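Afp2 (Serratia entomophila, PDB 6RBN) probably forms, in many copies, the contractile sheath around the inner tube of the anti-feeding prophage, a phage-tail-like injection system. Local coordinates at residues Tyr160-Val171 and Gly201-Ser209. Residues are numbered along the deposited sequence; the frame is centred on the assembly and turned at random.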
loop_
_atom_site.group_PDB
_atom_site.type_symbol
_atom_site.label_atom_id
_atom_site.label_comp_id
_atom_site.label_asym_id
_atom_site.label_seq_id
_atom_site.Cartn_x
_atom_site.Cartn_y
_atom_site.Cartn_z
ATOM N N TYR C 160 26.027 -65.640 -74.992
ATOM C CA TYR C 160 26.260 -66.877 -75.747
ATOM C C TYR C 160 27.645 -67.519 -75.594
ATOM O O TYR C 160 27.696 -68.656 -75.092
ATOM C CB TYR C 160 25.897 -66.653 -77.221
ATOM C CG TYR C 160 26.501 -67.655 -78.181
ATOM C CD1 TYR C 160 26.087 -68.974 -78.205
ATOM C CD2 TYR C 160 27.471 -67.259 -79.089
ATOM C CE1 TYR C 160 26.645 -69.878 -79.083
ATOM C CE2 TYR C 160 28.026 -68.151 -79.976
ATOM C CZ TYR C 160 27.608 -69.455 -79.969
ATOM O OH TYR C 160 28.163 -70.345 -80.854
ATOM N N PRO C 161 28.771 -66.912 -76.014
ATOM C CA PRO C 161 29.961 -67.733 -76.308
ATOM C C PRO C 161 30.660 -68.326 -75.093
ATOM O O PRO C 161 31.050 -67.627 -74.156
ATOM C CB PRO C 161 30.905 -66.739 -77.003
ATOM C CG PRO C 161 30.083 -65.561 -77.331
ATOM C CD PRO C 161 29.082 -65.492 -76.231
ATOM N N TRP C 162 30.829 -69.644 -75.135
ATOM C CA TRP C 162 31.415 -70.395 -74.034
ATOM C C TRP C 162 32.906 -70.118 -73.903
ATOM O O TRP C 162 33.565 -69.671 -74.842
ATOM C CB TRP C 162 31.171 -71.887 -74.250
ATOM C CG TRP C 162 29.777 -72.309 -73.929
ATOM C CD1 TRP C 162 28.664 -72.089 -74.678
ATOM C CD2 TRP C 162 29.364 -73.135 -72.835
ATOM N NE1 TRP C 162 27.569 -72.656 -74.079
ATOM C CE2 TRP C 162 27.975 -73.316 -72.952
ATOM C CE3 TRP C 162 30.031 -73.711 -71.753
ATOM C CZ2 TRP C 162 27.240 -74.050 -72.032
ATOM C CZ3 TRP C 162 29.298 -74.443 -70.841
ATOM C CH2 TRP C 162 27.920 -74.605 -70.983
ATOM N N GLY C 163 33.437 -70.388 -72.711
ATOM C CA GLY C 163 34.836 -70.137 -72.449
ATOM C C GLY C 163 35.701 -71.376 -72.592
ATOM O O GLY C 163 35.224 -72.506 -72.612
ATOM N N THR C 164 37.005 -71.139 -72.711
ATOM C CA THR C 164 37.995 -72.201 -72.862
ATOM C C THR C 164 39.211 -71.945 -71.971
ATOM O O THR C 164 40.333 -71.792 -72.466
ATOM C CB THR C 164 38.362 -72.420 -74.342
ATOM O OG1 THR C 164 39.447 -73.351 -74.451
ATOM C CG2 THR C 164 38.649 -71.129 -75.105
ATOM N N LEU C 165 38.947 -71.860 -70.655
ATOM C CA LEU C 165 39.881 -71.517 -69.572
ATOM C C LEU C 165 41.252 -72.168 -69.709
ATOM O O LEU C 165 41.374 -73.292 -70.202
ATOM C CB LEU C 165 39.259 -71.954 -68.245
ATOM C CG LEU C 165 39.856 -71.636 -66.876
ATOM C CD1 LEU C 165 39.767 -70.156 -66.587
ATOM C CD2 LEU C 165 39.147 -72.435 -65.801
ATOM N N ALA C 166 42.281 -71.443 -69.249
ATOM C CA ALA C 166 43.679 -71.718 -69.591
ATOM C C ALA C 166 44.187 -73.078 -69.119
ATOM O O ALA C 166 45.243 -73.520 -69.584
ATOM C CB ALA C 166 44.575 -70.617 -69.020
ATOM N N SER C 167 43.475 -73.755 -68.224
ATOM C CA SER C 167 43.776 -75.138 -67.891
ATOM C C SER C 167 43.114 -76.126 -68.846
ATOM O O SER C 167 43.146 -77.334 -68.590
ATOM C CB SER C 167 43.349 -75.443 -66.454
ATOM O OG SER C 167 41.940 -75.394 -66.321
ATOM N N GLY C 168 42.512 -75.640 -69.931
ATOM C CA GLY C 168 41.872 -76.482 -70.913
ATOM C C GLY C 168 40.382 -76.668 -70.722
ATOM O O GLY C 168 39.695 -77.052 -71.674
ATOM N N ALA C 169 39.863 -76.400 -69.529
ATOM C CA ALA C 169 38.471 -76.680 -69.226
ATOM C C ALA C 169 37.559 -75.598 -69.801
ATOM O O ALA C 169 38.005 -74.538 -70.245
ATOM C CB ALA C 169 38.275 -76.808 -67.720
ATOM N N ALA C 170 36.259 -75.876 -69.780
ATOM C CA ALA C 170 35.253 -75.025 -70.401
ATOM C C ALA C 170 34.470 -74.287 -69.327
ATOM O O ALA C 170 33.777 -74.915 -68.519
ATOM C CB ALA C 170 34.306 -75.845 -71.275
ATOM N N VAL C 171 34.577 -72.966 -69.324
ATOM C CA VAL C 171 33.808 -72.141 -68.389
ATOM C C VAL C 171 32.445 -71.845 -69.010
ATOM O O VAL C 171 32.384 -71.478 -70.194
ATOM C CB VAL C 171 34.558 -70.852 -68.073
ATOM C CG1 VAL C 171 33.718 -69.929 -67.214
ATOM C CG2 VAL C 171 35.826 -71.166 -67.351
ATOM N N GLY C 201 42.039 -64.474 -67.548
ATOM C CA GLY C 201 42.261 -65.898 -67.431
ATOM C C GLY C 201 41.375 -66.769 -68.288
ATOM O O GLY C 201 41.558 -67.990 -68.291
ATOM N N VAL C 202 40.443 -66.188 -69.038
ATOM C CA VAL C 202 39.523 -66.953 -69.865
ATOM C C VAL C 202 39.528 -66.331 -71.255
ATOM O O VAL C 202 39.795 -65.138 -71.418
ATOM C CB VAL C 202 38.102 -66.997 -69.234
ATOM C CG1 VAL C 202 37.426 -65.636 -69.264
ATOM C CG2 VAL C 202 37.225 -68.073 -69.864
ATOM N N THR C 203 39.318 -67.160 -72.269
ATOM C CA THR C 203 39.200 -66.725 -73.651
ATOM C C THR C 203 37.928 -67.333 -74.221
ATOM O O THR C 203 37.492 -68.391 -73.756
ATOM C CB THR C 203 40.415 -67.146 -74.499
ATOM O OG1 THR C 203 40.592 -68.565 -74.425
ATOM C CG2 THR C 203 41.686 -66.451 -74.029
ATOM N N PRO C 204 37.281 -66.671 -75.179
ATOM C CA PRO C 204 36.108 -67.279 -75.809
ATOM C C PRO C 204 36.497 -68.453 -76.686
ATOM O O PRO C 204 37.577 -68.487 -77.278
ATOM C CB PRO C 204 35.513 -66.134 -76.635
ATOM C CG PRO C 204 36.641 -65.222 -76.879
ATOM C CD PRO C 204 37.495 -65.293 -75.655
ATOM N N ALA C 205 35.598 -69.434 -76.751
ATOM C CA ALA C 205 35.852 -70.614 -77.569
ATOM C C ALA C 205 35.767 -70.295 -79.051
ATOM O O ALA C 205 36.471 -70.907 -79.859
ATOM C CB ALA C 205 34.870 -71.726 -77.211
ATOM N N PHE C 206 34.921 -69.341 -79.421
ATOM C CA PHE C 206 34.663 -68.993 -80.807
ATOM C C PHE C 206 34.979 -67.521 -81.018
ATOM O O PHE C 206 35.033 -66.733 -80.072
ATOM C CB PHE C 206 33.201 -69.268 -81.169
ATOM C CG PHE C 206 32.829 -70.716 -81.111
ATOM C CD1 PHE C 206 33.759 -71.706 -81.379
ATOM C CD2 PHE C 206 31.562 -71.092 -80.706
ATOM C CE1 PHE C 206 33.417 -73.041 -81.300
ATOM C CE2 PHE C 206 31.218 -72.422 -80.613
ATOM C CZ PHE C 206 32.145 -73.398 -80.914
ATOM N N ALA C 207 35.189 -67.152 -82.275
ATOM C CA ALA C 207 35.385 -65.766 -82.665
ATOM C C ALA C 207 34.108 -65.263 -83.313
ATOM O O ALA C 207 33.578 -65.904 -84.226
ATOM C CB ALA C 207 36.569 -65.620 -83.620
ATOM N N VAL C 208 33.608 -64.129 -82.837
ATOM C CA VAL C 208 32.338 -63.577 -83.284
ATOM C C VAL C 208 32.601 -62.249 -83.981
ATOM O O VAL C 208 33.297 -61.384 -83.437
ATOM C CB VAL C 208 31.365 -63.398 -82.108
ATOM C CG1 VAL C 208 30.085 -62.781 -82.589
ATOM C CG2 VAL C 208 31.094 -64.728 -81.440
ATOM N N SER C 209 32.050 -62.092 -85.180
ATOM C CA SER C 209 32.170 -60.855 -85.928
ATOM C C SER C 209 31.038 -59.900 -85.561
ATOM O O SER C 209 30.112 -60.243 -84.822
ATOM C CB SER C 209 32.176 -61.140 -87.426
ATOM O OG SER C 209 30.933 -61.673 -87.841
#
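The side chains of Tyr160 and Phe206 cross at about a right angle, and the phenol oxygen makes the closest approach: Tyr160 OH lies at the edge of the Phe206 ring, near its plane, 3.5 Å from Phe206 CD2. Swung away from the backbone N (chi1 161°), the tyrosine ring carries its hydroxyl to this edge, where OH also hydrogen-bonds with the backbone at Glu135 and Ile137. Lys136, which lies between those two residues, makes a cation-pi contact with Phe206. Beside the rings, Pro161 CG rests against Val208 CG2.

Further along, the two segments are joined by a single beta bridge between Gly163 and Pro204. Ala205 N gives a hydrogen bond to Trp162 O at 2.8 Å, and Thr164 N one to Thr203 O at 3.0 Å. The CA of Gly163 slips in close to Thr203 O as well, a CA-H...O contact of 3.4 Å. Thr164 turns its methyl, not its hydroxyl, to the partner, and CG2 sits 3.3 Å from Thr203 OG1. At the far end Leu165 CD1 reaches Gly201 O, just where 160-171 enters a type I turn from Leu165 to Gly168.

The indole of Trp162 leads away from 201-209, its NE1 bonded to Gly132 O. Val171 CG2 and Val202 CG2 touch at 4.2 Å, and both valines pack on Ile176 of helix 173-187. The bridge thus pairs the loops entering and leaving that helix, within the subtilisin-like sheath domain, while helix 66-75 meets Val171 through Thr69.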